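Local atomic coordinates of paenibacillus xanthan lyase (Paenibacillus, PDB entry 6F2P), a protein that probably cleaves xanthan by beta-elimination, releasing terminal mannose from its side chains in the manner of family 8 polysaccharide lyases. Residues A[36-41]-A[87-92]; A[79-84]-A[138-143]; A[964-969]-A[1003-1008]. One frame throughout, in Å; residues are numbered along the deposited sequence.

Interaction 1. Residues A[36-41]-A[87-92]; sequences AITVTA and YGSSLQ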
ATOM      1  N   ALA A  36      -8.281  44.902  -4.247  1.00 22.05           N
ATOM      2  CA  ALA A  36      -9.274  43.844  -4.067  1.00 17.04           C
ATOM      3  C   ALA A  36      -9.893  43.887  -2.672  1.00 19.56           C
ATOM      4  O   ALA A  36     -11.115  43.760  -2.516  1.00 21.44           O
ATOM      5  CB  ALA A  36      -8.652  42.494  -4.328  1.00 15.61           C
ATOM      6  N   ILE A  37      -9.047  44.081  -1.666  1.00 15.83           N
ATOM      7  CA  ILE A  37      -9.506  44.210  -0.284  1.00 15.90           C
ATOM      8  C   ILE A  37     -10.438  45.404  -0.112  1.00 20.48           C
ATOM      9  O   ILE A  37     -11.501  45.298   0.519  1.00 19.42           O
ATOM     10  CB  ILE A  37      -8.313  44.338   0.675  1.00 15.21           C
ATOM     11  CG1 ILE A  37      -7.560  43.003   0.747  1.00 16.79           C
ATOM     12  CG2 ILE A  37      -8.769  44.781   2.044  1.00 14.59           C
ATOM     13  CD1 ILE A  37      -6.296  43.046   1.582  1.00 19.51           C
ATOM     14  N   THR A  38     -10.045  46.538  -0.689  1.00 21.52           N
ATOM     15  CA  THR A  38     -10.829  47.768  -0.600  1.00 15.60           C
ATOM     16  C   THR A  38     -12.199  47.606  -1.257  1.00 19.23           C
ATOM     17  O   THR A  38     -13.234  47.924  -0.660  1.00 20.46           O
ATOM     18  CB  THR A  38     -10.099  48.939  -1.269  1.00 18.31           C
ATOM     19  OG1 THR A  38      -8.806  49.115  -0.664  1.00 16.45           O
ATOM     20  CG2 THR A  38     -10.919  50.213  -1.132  1.00 16.08           C
ATOM     21  N   VAL A  39     -12.198  47.106  -2.490  1.00 16.88           N
ATOM     22  CA  VAL A  39     -13.431  46.939  -3.247  1.00 14.73           C
ATOM     23  C   VAL A  39     -14.419  46.025  -2.521  1.00 22.62           C
ATOM     24  O   VAL A  39     -15.607  46.357  -2.394  1.00 24.52           O
ATOM     25  CB  VAL A  39     -13.147  46.387  -4.654  1.00 13.05           C
ATOM     26  CG1 VAL A  39     -14.438  45.997  -5.352  1.00  8.56           C
ATOM     27  CG2 VAL A  39     -12.386  47.410  -5.469  1.00 17.37           C
ATOM     28  N   THR A  40     -13.922  44.889  -2.035  1.00 17.22           N
ATOM     29  CA  THR A  40     -14.752  43.931  -1.313  1.00 15.78           C
ATOM     30  C   THR A  40     -15.391  44.576  -0.087  1.00 18.50           C
ATOM     31  O   THR A  40     -16.595  44.430   0.150  1.00 19.67           O
ATOM     32  CB  THR A  40     -13.945  42.676  -0.895  1.00 16.64           C
ATOM     33  OG1 THR A  40     -13.637  41.895  -2.053  1.00  9.31           O
ATOM     34  CG2 THR A  40     -14.744  41.818   0.051  1.00 17.99           C
ATOM     35  N   ALA A  41     -14.589  45.305   0.681  1.00 18.89           N
ATOM     36  CA  ALA A  41     -15.108  45.992   1.855  1.00 20.59           C
ATOM     37  C   ALA A  41     -16.182  47.008   1.481  1.00 20.29           C
ATOM     38  O   ALA A  41     -17.233  47.064   2.122  1.00 21.27           O
ATOM     39  CB  ALA A  41     -14.001  46.658   2.612  1.00 19.04           C
ATOM     40  N   TYR A  87      -2.819  48.820   5.227  1.00 26.06           N
ATOM     41  CA  TYR A  87      -1.922  49.844   4.736  1.00 24.57           C
ATOM     42  C   TYR A  87      -2.056  49.969   3.234  1.00 25.48           C
ATOM     43  O   TYR A  87      -1.863  48.997   2.505  1.00 25.50           O
ATOM     44  CB  TYR A  87      -0.481  49.478   5.071  1.00 22.60           C
ATOM     45  CG  TYR A  87       0.510  50.472   4.543  1.00 22.75           C
ATOM     46  CD1 TYR A  87       0.645  51.719   5.134  1.00 24.10           C
ATOM     47  CD2 TYR A  87       1.305  50.176   3.443  1.00 26.32           C
ATOM     48  CE1 TYR A  87       1.553  52.642   4.654  1.00 25.74           C
ATOM     49  CE2 TYR A  87       2.221  51.096   2.955  1.00 24.92           C
ATOM     50  CZ  TYR A  87       2.337  52.325   3.567  1.00 22.72           C
ATOM     51  OH  TYR A  87       3.236  53.244   3.092  1.00 28.51           O
ATOM     52  N   GLY A  88      -2.387  51.171   2.775  1.00 25.96           N
ATOM     53  CA  GLY A  88      -2.479  51.448   1.354  1.00 22.37           C
ATOM     54  C   GLY A  88      -3.912  51.482   0.873  1.00 23.61           C
ATOM     55  O   GLY A  88      -4.196  51.924  -0.243  1.00 25.35           O
ATOM     56  N   SER A  89      -4.823  51.009   1.717  1.00 20.23           N
ATOM     57  CA  SER A  89      -6.234  50.971   1.359  1.00 24.03           C
ATOM     58  C   SER A  89      -6.849  52.364   1.466  1.00 26.85           C
ATOM     59  O   SER A  89      -6.618  53.080   2.452  1.00 25.56           O
ATOM     60  CB  SER A  89      -6.987  50.000   2.273  1.00 21.22           C
ATOM     61  OG  SER A  89      -8.372  50.001   1.971  1.00 20.49           O
ATOM     62  N   SER A  90      -7.648  52.745   0.472  1.00 20.56           N
ATOM     63  CA  SER A  90      -8.277  54.065   0.492  1.00 22.31           C
ATOM     64  C   SER A  90      -9.320  54.145   1.592  1.00 19.30           C
ATOM     65  O   SER A  90      -9.872  55.206   1.854  1.00 28.37           O
ATOM     66  CB  SER A  90      -8.901  54.424  -0.863  1.00 21.56           C
ATOM     67  OG  SER A  90     -10.160  53.808  -1.039  1.00 21.16           O
ATOM     68  N   LEU A  91      -9.579  53.014   2.234  1.00 19.34           N
ATOM     69  CA  LEU A  91     -10.516  52.953   3.344  1.00 18.10           C
ATOM     70  C   LEU A  91      -9.801  52.821   4.677  1.00 20.52           C
ATOM     71  O   LEU A  91     -10.449  52.670   5.710  1.00 24.77           O
ATOM     72  CB  LEU A  91     -11.454  51.761   3.179  1.00 19.06           C
ATOM     73  CG  LEU A  91     -12.585  51.903   2.170  1.00 24.15           C
ATOM     74  CD1 LEU A  91     -13.232  50.548   1.946  1.00 21.12           C
ATOM     75  CD2 LEU A  91     -13.600  52.907   2.692  1.00 17.98           C
ATOM     76  N   GLN A  92      -8.471  52.859   4.668  1.00 17.92           N
ATOM     77  CA  GLN A  92      -7.744  52.682   5.922  1.00 19.75           C
ATOM     78  C   GLN A  92      -8.037  53.817   6.890  1.00 21.89           C
ATOM     79  O   GLN A  92      -7.936  54.985   6.538  1.00 24.38           O
ATOM     80  CB  GLN A  92      -6.239  52.569   5.700  1.00 20.95           C
ATOM     81  CG  GLN A  92      -5.461  52.312   6.994  1.00 19.79           C
ATOM     82  CD  GLN A  92      -3.955  52.321   6.780  1.00 24.88           C
ATOM     83  OE1 GLN A  92      -3.460  52.872   5.797  1.00 23.48           O
ATOM     84  NE2 GLN A  92      -3.222  51.700   7.698  1.00 21.11           N
TER
HETATM   85  O   HOH W   1      -6.939  51.173  -2.240  1.00 24.59           O
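Within the alpha-helical domain of this family 8 lyase, helix 28-46 packs through one side of residues 36-41 against the loop joining helices 68-85 and 95-111, where Ser89 forms an ST turn at the start of a type I beta turn, Ser89 to Gln92. Going along the helix, Ile37 packs on Leu82 and Ala83 of helix 68-85. Thr38 then carries most of the contact, its two branches going to different partners. OG1 lies beside its own backbone N (chi1 -57°) and 2.8 Å from Ser89 OG, a hydrogen bond that is not settled, because the Ser89 proton can also reach Ala83 O in a weak bond; OG1 is also hydrogen-bonded to Val34 O, one turn earlier in the helix. A bridging water donates to Thr38 OG1 at 3.2 Å and accepts from Ser90 N, with a weak bond to Gly88 O, so the polar edge of the helix is tied to the loop backbone as well as to a side chain. The other branch, CG2, is anti to the backbone N and rests 3.7 Å from Ser90 OG and 3.9 Å from Leu91 CD1. One turn on, Ala41 CB meets the same Leu91 CD1 at 4.0 Å, so the CD1 methyl of Leu91 touches residues of two successive turns; the Leu91 side chain continues along the helix to Gln42 and Trp45. Ser89 OG, anti to its own backbone N (chi1 177°), reaches Thr38 while also accepting from Leu91 N at 3.3 Å, with an N-H...O angle of 160°.

Interaction 2. Residues A[79-84]-A[138-143]; sequences DMALAY and VALMYT
Met141 and Leu140 carry one side of this contact, and Ala81 with Tyr84 receives them on the other. The sulfur of Met141 lies 3.5 Å from Tyr84 CD2, a Met-aromatic contact in which it sits 54° off the ring normal, approaching obliquely. The terminal methyl follows the same side of the ring, with Met141 CE 4.0 Å from Tyr84 CE2, and the two side chains cross at about a right angle. Met141 gets there by bends at chi2 (-69°) and chi3 (-59°), which carry its end nearer to helix 68-85 than the direction of its CB would suggest. Closer to its root, Met141 CG rests 3.9 Å from Ala81 CB. Leu140 comes to the same methyl from a direction roughly at right angles to Met141 CG, its CD1 4.0 Å from Ala81 CB and 3.7 Å from Leu82 N, so it lies over the helix backbone more than over a side chain. Ala81 CB thus touches two longer side chains, and its small size fits the short separation of 6.6 Å between Ala81 CA and Leu140 CA. Helices 68-85 and 123-141 meet here in the domain that, in family 8 lyases, forms an incomplete alpha/alpha toroid. The core of the contact is apolar. Within helix 68-85, Tyr84 N is bonded to Met80 O at 2.9 Å. Beyond this shell, Leu140 also packs on Leu17 of helix 4-18, while Lys14 NZ bonds to Leu140 O. Leu97 and Lys98 of helix 95-111 touch the Tyr84 side chain, and Tyr84 shares a backbone hydrogen bond with Gly93.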
ATOM      1  N   ASP A  79     -14.173  41.417   6.402  1.00 20.51           N
ATOM      2  CA  ASP A  79     -13.686  42.024   5.163  1.00 22.65           C
ATOM      3  C   ASP A  79     -13.565  43.528   5.324  1.00 17.97           C
ATOM      4  O   ASP A  79     -12.590  44.122   4.876  1.00 18.42           O
ATOM      5  CB  ASP A  79     -14.596  41.698   3.974  1.00 21.52           C
ATOM      6  CG  ASP A  79     -14.469  40.252   3.518  1.00 27.38           C
ATOM      7  OD1 ASP A  79     -13.445  39.612   3.841  1.00 25.30           O
ATOM      8  OD2 ASP A  79     -15.386  39.757   2.828  1.00 28.02           O
ATOM      9  N   MET A  80     -14.558  44.129   5.977  1.00 19.22           N
ATOM     10  CA  MET A  80     -14.581  45.571   6.217  1.00 20.54           C
ATOM     11  C   MET A  80     -13.445  45.966   7.156  1.00 18.75           C
ATOM     12  O   MET A  80     -12.689  46.906   6.884  1.00 17.59           O
ATOM     13  CB  MET A  80     -15.939  45.995   6.793  1.00 13.65           C
ATOM     14  CG  MET A  80     -17.103  45.750   5.848  1.00 16.66           C
ATOM     15  SD  MET A  80     -18.733  45.811   6.640  1.00 22.20           S
ATOM     16  CE  MET A  80     -18.812  47.527   7.149  1.00 17.10           C
ATOM     17  N   ALA A  81     -13.335  45.234   8.259  1.00 17.08           N
ATOM     18  CA  ALA A  81     -12.241  45.416   9.208  1.00 16.79           C
ATOM     19  C   ALA A  81     -10.873  45.308   8.523  1.00 16.29           C
ATOM     20  O   ALA A  81      -9.942  46.040   8.859  1.00 18.47           O
ATOM     21  CB  ALA A  81     -12.365  44.408  10.350  1.00 12.17           C
ATOM     22  N   LEU A  82     -10.766  44.407   7.551  1.00 14.87           N
ATOM     23  CA  LEU A  82      -9.518  44.209   6.835  1.00 16.25           C
ATOM     24  C   LEU A  82      -9.116  45.467   6.075  1.00 18.80           C
ATOM     25  O   LEU A  82      -7.987  45.942   6.204  1.00 22.05           O
ATOM     26  CB  LEU A  82      -9.614  43.019   5.877  1.00 19.28           C
ATOM     27  CG  LEU A  82      -8.318  42.600   5.161  1.00 22.29           C
ATOM     28  CD1 LEU A  82      -7.198  42.267   6.144  1.00 18.17           C
ATOM     29  CD2 LEU A  82      -8.546  41.422   4.229  1.00 14.83           C
ATOM     30  N   ALA A  83     -10.030  46.006   5.276  1.00 20.34           N
ATOM     31  CA  ALA A  83      -9.733  47.229   4.533  1.00 23.87           C
ATOM     32  C   ALA A  83      -9.466  48.368   5.508  1.00 20.12           C
ATOM     33  O   ALA A  83      -8.583  49.195   5.285  1.00 16.89           O
ATOM     34  CB  ALA A  83     -10.867  47.588   3.587  1.00 15.33           C
ATOM     35  N   TYR A  84     -10.236  48.395   6.590  1.00 18.55           N
ATOM     36  CA  TYR A  84     -10.065  49.418   7.604  1.00 20.31           C
ATOM     37  C   TYR A  84      -8.626  49.496   8.099  1.00 26.53           C
ATOM     38  O   TYR A  84      -8.124  50.587   8.382  1.00 26.16           O
ATOM     39  CB  TYR A  84     -11.001  49.184   8.787  1.00 18.45           C
ATOM     40  CG  TYR A  84     -10.770  50.179   9.890  1.00 22.72           C
ATOM     41  CD1 TYR A  84     -11.177  51.499   9.748  1.00 27.06           C
ATOM     42  CD2 TYR A  84     -10.125  49.811  11.065  1.00 24.28           C
ATOM     43  CE1 TYR A  84     -10.961  52.427  10.753  1.00 28.41           C
ATOM     44  CE2 TYR A  84      -9.903  50.732  12.075  1.00 31.28           C
ATOM     45  CZ  TYR A  84     -10.324  52.041  11.909  1.00 29.67           C
ATOM     46  OH  TYR A  84     -10.113  52.965  12.899  1.00 36.30           O
ATOM     47  N   VAL A 138     -11.667  40.991  15.839  1.00 14.56           N
ATOM     48  CA  VAL A 138     -11.125  41.519  17.082  1.00 17.36           C
ATOM     49  C   VAL A 138      -9.611  41.720  17.006  1.00 18.70           C
ATOM     50  O   VAL A 138      -9.080  42.672  17.572  1.00 23.32           O
ATOM     51  CB  VAL A 138     -11.488  40.621  18.272  1.00 18.25           C
ATOM     52  CG1 VAL A 138     -10.792  41.098  19.541  1.00 11.88           C
ATOM     53  CG2 VAL A 138     -13.004  40.604  18.467  1.00 16.08           C
ATOM     54  N   ALA A 139      -8.914  40.846  16.294  1.00 15.60           N
ATOM     55  CA  ALA A 139      -7.469  41.002  16.163  1.00 18.09           C
ATOM     56  C   ALA A 139      -7.140  42.316  15.458  1.00 21.04           C
ATOM     57  O   ALA A 139      -6.291  43.086  15.910  1.00 26.63           O
ATOM     58  CB  ALA A 139      -6.858  39.814  15.425  1.00 15.44           C
ATOM     59  N   LEU A 140      -7.839  42.580  14.361  1.00 17.24           N
ATOM     60  CA  LEU A 140      -7.608  43.790  13.587  1.00 18.68           C
ATOM     61  C   LEU A 140      -8.043  45.051  14.332  1.00 22.67           C
ATOM     62  O   LEU A 140      -7.376  46.079  14.266  1.00 25.04           O
ATOM     63  CB  LEU A 140      -8.357  43.706  12.256  1.00 17.12           C
ATOM     64  CG  LEU A 140      -7.972  42.561  11.324  1.00 16.27           C
ATOM     65  CD1 LEU A 140      -8.902  42.516  10.129  1.00 13.67           C
ATOM     66  CD2 LEU A 140      -6.521  42.701  10.870  1.00 14.59           C
ATOM     67  N   MET A 141      -9.165  44.963  15.040  1.00 20.34           N
ATOM     68  CA  MET A 141      -9.835  46.142  15.569  1.00 15.16           C
ATOM     69  C   MET A 141      -9.522  46.398  17.045  1.00 26.83           C
ATOM     70  O   MET A 141     -10.065  47.330  17.656  1.00 28.36           O
ATOM     71  CB  MET A 141     -11.343  45.983  15.391  1.00 17.13           C
ATOM     72  CG  MET A 141     -11.793  45.805  13.951  1.00 20.59           C
ATOM     73  SD  MET A 141     -11.581  47.296  12.962  1.00 23.09           S
ATOM     74  CE  MET A 141     -12.594  48.442  13.906  1.00 19.58           C
ATOM     75  N   TYR A 142      -8.642  45.570  17.599  1.00 25.30           N
ATOM     76  CA  TYR A 142      -8.332  45.549  19.028  1.00 22.81           C
ATOM     77  C   TYR A 142      -8.142  46.923  19.685  1.00 25.20           C
ATOM     78  O   TYR A 142      -8.795  47.251  20.680  1.00 21.54           O
ATOM     79  CB  TYR A 142      -7.082  44.700  19.247  1.00 24.39           C
ATOM     80  CG  TYR A 142      -6.941  44.160  20.645  1.00 23.39           C
ATOM     81  CD1 TYR A 142      -7.618  43.015  21.034  1.00 23.33           C
ATOM     82  CD2 TYR A 142      -6.119  44.784  21.574  1.00 22.38           C
ATOM     83  CE1 TYR A 142      -7.488  42.505  22.319  1.00 28.28           C
ATOM     84  CE2 TYR A 142      -5.982  44.283  22.863  1.00 25.31           C
ATOM     85  CZ  TYR A 142      -6.671  43.145  23.230  1.00 29.65           C
ATOM     86  OH  TYR A 142      -6.538  42.641  24.507  1.00 38.56           O
ATOM     87  N   THR A 143      -7.241  47.719  19.121  1.00 22.41           N
ATOM     88  CA  THR A 143      -6.916  49.029  19.668  1.00 23.42           C
ATOM     89  C   THR A 143      -8.073  50.036  19.574  1.00 30.91           C
ATOM     90  O   THR A 143      -8.040  51.096  20.211  1.00 31.34           O
ATOM     91  CB  THR A 143      -5.701  49.617  18.949  1.00 21.93           C
ATOM     92  OG1 THR A 143      -5.990  49.723  17.551  1.00 33.59           O
ATOM     93  CG2 THR A 143      -4.502  48.719  19.134  1.00 22.31           C
TER

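Interaction 3. Residues A[964-969]-A[1003-1008]; sequences VYMMWA and NLLGTY
Val964 has the most surface buried here, and its backbone is bonded at both ends. Its N donates almost straight to Gly1006 O (2.7 Å, 174°), and its O accepts from Leu1005 N at 2.7 Å, nearly along the C=O axis. CG1, anti to the backbone N, lies 4.1 Å from Leu1005 CD1, while CG2 meets Tyr1008 CD2 at the edge of that ring. Leu1005 reaches further along the partner strand, its CD1 4.0 Å from Met966 CB. Because Leu1005 and Gly1006 both face Val964, the antiparallel pairing of strands 960-967 and 1003-1010 contains a classic beta bulge, set in a sheet of the Golvesin C-terminal-like domain. A side chain at Gly1006 would run into Tyr1008 OH. Past the bulge, Tyr965 and Leu1004 form a non-hydrogen-bonded pair, with Leu1004 CD1 over the centre of the Tyr965 ring in a CH-pi contact, 3.9 Å from its centroid. Asn1003 closes this end: its N and O bond to Met966 O and N, the first at 2.7 Å. Its amide turns over one face of the Trp968 ring, ND2 3.2 Å from CZ2 and the two planes 33° apart. The same ND2 is hydrogen-bonded to Asn998 O, which helps fix the amide, while Trp968 NE1 bonds to Gly997 O. An alanine in place of Trp968 would remove the ring under Asn1003 and the bond to Gly997, and would probably loosen the hold on the loop between strands 987-993 and 1003-1010 and on the Asn1003 amide. Val993 of strand 987-993 packs against both Trp968 and Leu1005.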
ATOM      1  N   VAL A 964      18.150 -52.325   9.868  1.00 38.70           N
ATOM      2  CA  VAL A 964      18.540 -52.876   8.573  1.00 34.91           C
ATOM      3  C   VAL A 964      17.855 -54.224   8.305  1.00 36.93           C
ATOM      4  O   VAL A 964      18.134 -55.216   8.983  1.00 37.65           O
ATOM      5  CB  VAL A 964      20.078 -53.020   8.475  1.00 30.97           C
ATOM      6  CG1 VAL A 964      20.478 -53.703   7.184  1.00 34.79           C
ATOM      7  CG2 VAL A 964      20.748 -51.659   8.593  1.00 27.07           C
ATOM      8  N   TYR A 965      16.944 -54.247   7.330  1.00 37.75           N
ATOM      9  CA  TYR A 965      16.254 -55.481   6.942  1.00 36.32           C
ATOM     10  C   TYR A 965      16.772 -56.042   5.626  1.00 39.38           C
ATOM     11  O   TYR A 965      17.343 -55.319   4.813  1.00 39.47           O
ATOM     12  CB  TYR A 965      14.751 -55.257   6.809  1.00 32.58           C
ATOM     13  CG  TYR A 965      14.059 -54.855   8.083  1.00 39.36           C
ATOM     14  CD1 TYR A 965      14.061 -53.534   8.507  1.00 34.84           C
ATOM     15  CD2 TYR A 965      13.388 -55.792   8.856  1.00 36.02           C
ATOM     16  CE1 TYR A 965      13.429 -53.158   9.670  1.00 34.03           C
ATOM     17  CE2 TYR A 965      12.748 -55.423  10.024  1.00 40.65           C
ATOM     18  CZ  TYR A 965      12.772 -54.101  10.424  1.00 37.99           C
ATOM     19  OH  TYR A 965      12.136 -53.710  11.579  1.00 42.02           O
ATOM     20  N   MET A 966      16.564 -57.338   5.420  1.00 45.87           N
ATOM     21  CA  MET A 966      16.886 -57.972   4.145  1.00 42.21           C
ATOM     22  C   MET A 966      15.886 -59.077   3.793  1.00 46.21           C
ATOM     23  O   MET A 966      15.413 -59.817   4.661  1.00 39.33           O
ATOM     24  CB  MET A 966      18.313 -58.517   4.144  1.00 37.73           C
ATOM     25  CG  MET A 966      18.696 -59.196   2.839  1.00 49.45           C
ATOM     26  SD  MET A 966      20.341 -59.929   2.827  1.00 36.55           S
ATOM     27  CE  MET A 966      21.387 -58.472   2.807  1.00 24.39           C
ATOM     28  N   MET A 967      15.555 -59.163   2.512  1.00 47.98           N
ATOM     29  CA  MET A 967      14.668 -60.199   2.016  1.00 45.40           C
ATOM     30  C   MET A 967      15.429 -61.029   0.996  1.00 47.77           C
ATOM     31  O   MET A 967      16.353 -60.527   0.352  1.00 45.29           O
ATOM     32  CB  MET A 967      13.445 -59.562   1.368  1.00 53.39           C
ATOM     33  CG  MET A 967      12.412 -60.541   0.848  1.00 55.37           C
ATOM     34  SD  MET A 967      10.963 -59.658   0.265  1.00 56.06           S
ATOM     35  CE  MET A 967      10.420 -58.884   1.787  1.00 54.57           C
ATOM     36  N   TRP A 968      15.053 -62.297   0.859  1.00 50.18           N
ATOM     37  CA  TRP A 968      15.680 -63.175  -0.121  1.00 49.32           C
ATOM     38  C   TRP A 968      14.755 -64.325  -0.519  1.00 52.28           C
ATOM     39  O   TRP A 968      13.692 -64.521   0.078  1.00 48.16           O
ATOM     40  CB  TRP A 968      17.011 -63.719   0.416  1.00 47.18           C
ATOM     41  CG  TRP A 968      16.889 -64.392   1.757  1.00 49.79           C
ATOM     42  CD1 TRP A 968      16.247 -65.566   2.032  1.00 48.44           C
ATOM     43  CD2 TRP A 968      17.427 -63.929   3.002  1.00 50.60           C
ATOM     44  NE1 TRP A 968      16.349 -65.862   3.370  1.00 46.14           N
ATOM     45  CE2 TRP A 968      17.069 -64.874   3.989  1.00 50.77           C
ATOM     46  CE3 TRP A 968      18.175 -62.808   3.380  1.00 45.52           C
ATOM     47  CZ2 TRP A 968      17.434 -64.732   5.328  1.00 48.04           C
ATOM     48  CZ3 TRP A 968      18.535 -62.667   4.711  1.00 44.54           C
ATOM     49  CH2 TRP A 968      18.165 -63.626   5.668  1.00 49.97           C
ATOM     50  N   ALA A 969      15.180 -65.085  -1.528  1.00 61.61           N
ATOM     51  CA  ALA A 969      14.443 -66.254  -2.002  1.00 60.49           C
ATOM     52  C   ALA A 969      14.906 -67.561  -1.342  1.00 62.48           C
ATOM     53  O   ALA A 969      15.978 -68.082  -1.657  1.00 60.81           O
ATOM     54  CB  ALA A 969      14.536 -66.352  -3.517  1.00 62.76           C
ATOM     55  N   ASN A1003      13.898 -59.497   6.918  1.00 40.56           N
ATOM     56  CA  ASN A1003      14.648 -60.053   8.031  1.00 43.09           C
ATOM     57  C   ASN A1003      15.525 -58.999   8.674  1.00 37.42           C
ATOM     58  O   ASN A1003      16.377 -58.401   8.017  1.00 37.17           O
ATOM     59  CB  ASN A1003      15.484 -61.251   7.566  1.00 45.25           C
ATOM     60  CG  ASN A1003      14.631 -62.461   7.249  1.00 41.31           C
ATOM     61  OD1 ASN A1003      13.824 -62.894   8.075  1.00 38.15           O
ATOM     62  ND2 ASN A1003      14.780 -62.999   6.041  1.00 41.00           N
ATOM     63  N   LEU A1004      15.312 -58.766   9.962  1.00 32.43           N
ATOM     64  CA  LEU A1004      16.096 -57.770  10.674  1.00 35.28           C
ATOM     65  C   LEU A1004      17.532 -58.248  10.888  1.00 34.39           C
ATOM     66  O   LEU A1004      17.767 -59.221  11.602  1.00 38.54           O
ATOM     67  CB  LEU A1004      15.433 -57.439  12.007  1.00 33.37           C
ATOM     68  CG  LEU A1004      16.065 -56.288  12.779  1.00 35.91           C
ATOM     69  CD1 LEU A1004      16.205 -55.086  11.862  1.00 38.94           C
ATOM     70  CD2 LEU A1004      15.222 -55.942  13.993  1.00 37.18           C
ATOM     71  N   LEU A1005      18.485 -57.557  10.265  1.00 34.61           N
ATOM     72  CA  LEU A1005      19.906 -57.884  10.403  1.00 32.53           C
ATOM     73  C   LEU A1005      20.517 -57.200  11.616  1.00 37.12           C
ATOM     74  O   LEU A1005      21.287 -57.806  12.358  1.00 39.15           O
ATOM     75  CB  LEU A1005      20.691 -57.472   9.156  1.00 33.66           C
ATOM     76  CG  LEU A1005      20.179 -57.984   7.810  1.00 37.47           C
ATOM     77  CD1 LEU A1005      21.212 -57.752   6.727  1.00 33.82           C
ATOM     78  CD2 LEU A1005      19.809 -59.453   7.899  1.00 31.62           C
ATOM     79  N   GLY A1006      20.177 -55.929  11.807  1.00 37.37           N
ATOM     80  CA  GLY A1006      20.696 -55.168  12.925  1.00 31.32           C
ATOM     81  C   GLY A1006      20.201 -53.738  12.945  1.00 39.84           C
ATOM     82  O   GLY A1006      19.406 -53.329  12.098  1.00 42.62           O
ATOM     83  N   THR A1007      20.671 -52.974  13.923  1.00 35.82           N
ATOM     84  CA  THR A1007      20.278 -51.581  14.056  1.00 30.04           C
ATOM     85  C   THR A1007      21.531 -50.739  14.307  1.00 32.48           C
ATOM     86  O   THR A1007      22.266 -50.976  15.261  1.00 37.60           O
ATOM     87  CB  THR A1007      19.244 -51.419  15.182  1.00 34.62           C
ATOM     88  OG1 THR A1007      18.180 -52.358  14.985  1.00 38.08           O
ATOM     89  CG2 THR A1007      18.659 -50.024  15.189  1.00 32.53           C
ATOM     90  N   TYR A1008      21.786 -49.773  13.427  1.00 34.51           N
ATOM     91  CA  TYR A1008      23.051 -49.037  13.433  1.00 32.03           C
ATOM     92  C   TYR A1008      22.850 -47.551  13.176  1.00 34.84           C
ATOM     93  O   TYR A1008      21.785 -47.127  12.727  1.00 37.66           O
ATOM     94  CB  TYR A1008      24.006 -49.613  12.377  1.00 32.21           C
ATOM     95  CG  TYR A1008      24.173 -51.113  12.473  1.00 40.12           C
ATOM     96  CD1 TYR A1008      25.173 -51.669  13.262  1.00 33.71           C
ATOM     97  CD2 TYR A1008      23.323 -51.977  11.783  1.00 34.84           C
ATOM     98  CE1 TYR A1008      25.324 -53.039  13.364  1.00 32.31           C
ATOM     99  CE2 TYR A1008      23.467 -53.352  11.879  1.00 35.98           C
ATOM    100  CZ  TYR A1008      24.469 -53.877  12.672  1.00 36.64           C
ATOM    101  OH  TYR A1008      24.620 -55.242  12.778  1.00 39.88           O
TER

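Interactions 1 and 2 are neighbours in the N-terminal alpha-helical domain, their centres about 12 Å apart. Helix 68-85 links them: it carries residues 79-84 of interaction 2 and leads into the loop 87-92 of interaction 1. Along the chain their segments alternate, 36-41, 79-84, 87-92, 138-143: helix 28-46 meets helix 68-85 and the loop after it, and helix 123-141 meets helix 68-85. Ala41 CB and Ala83 CB, 3.4 Å apart, join the two contacts directly. Interaction 3 comes much later, in a beta-sheet of the Golvesin-like domain near the C-terminus, its centre about 110 Å and 106 Å from those of interactions 1 and 2, across the chain's centre, its nearest atoms over 90 Å away.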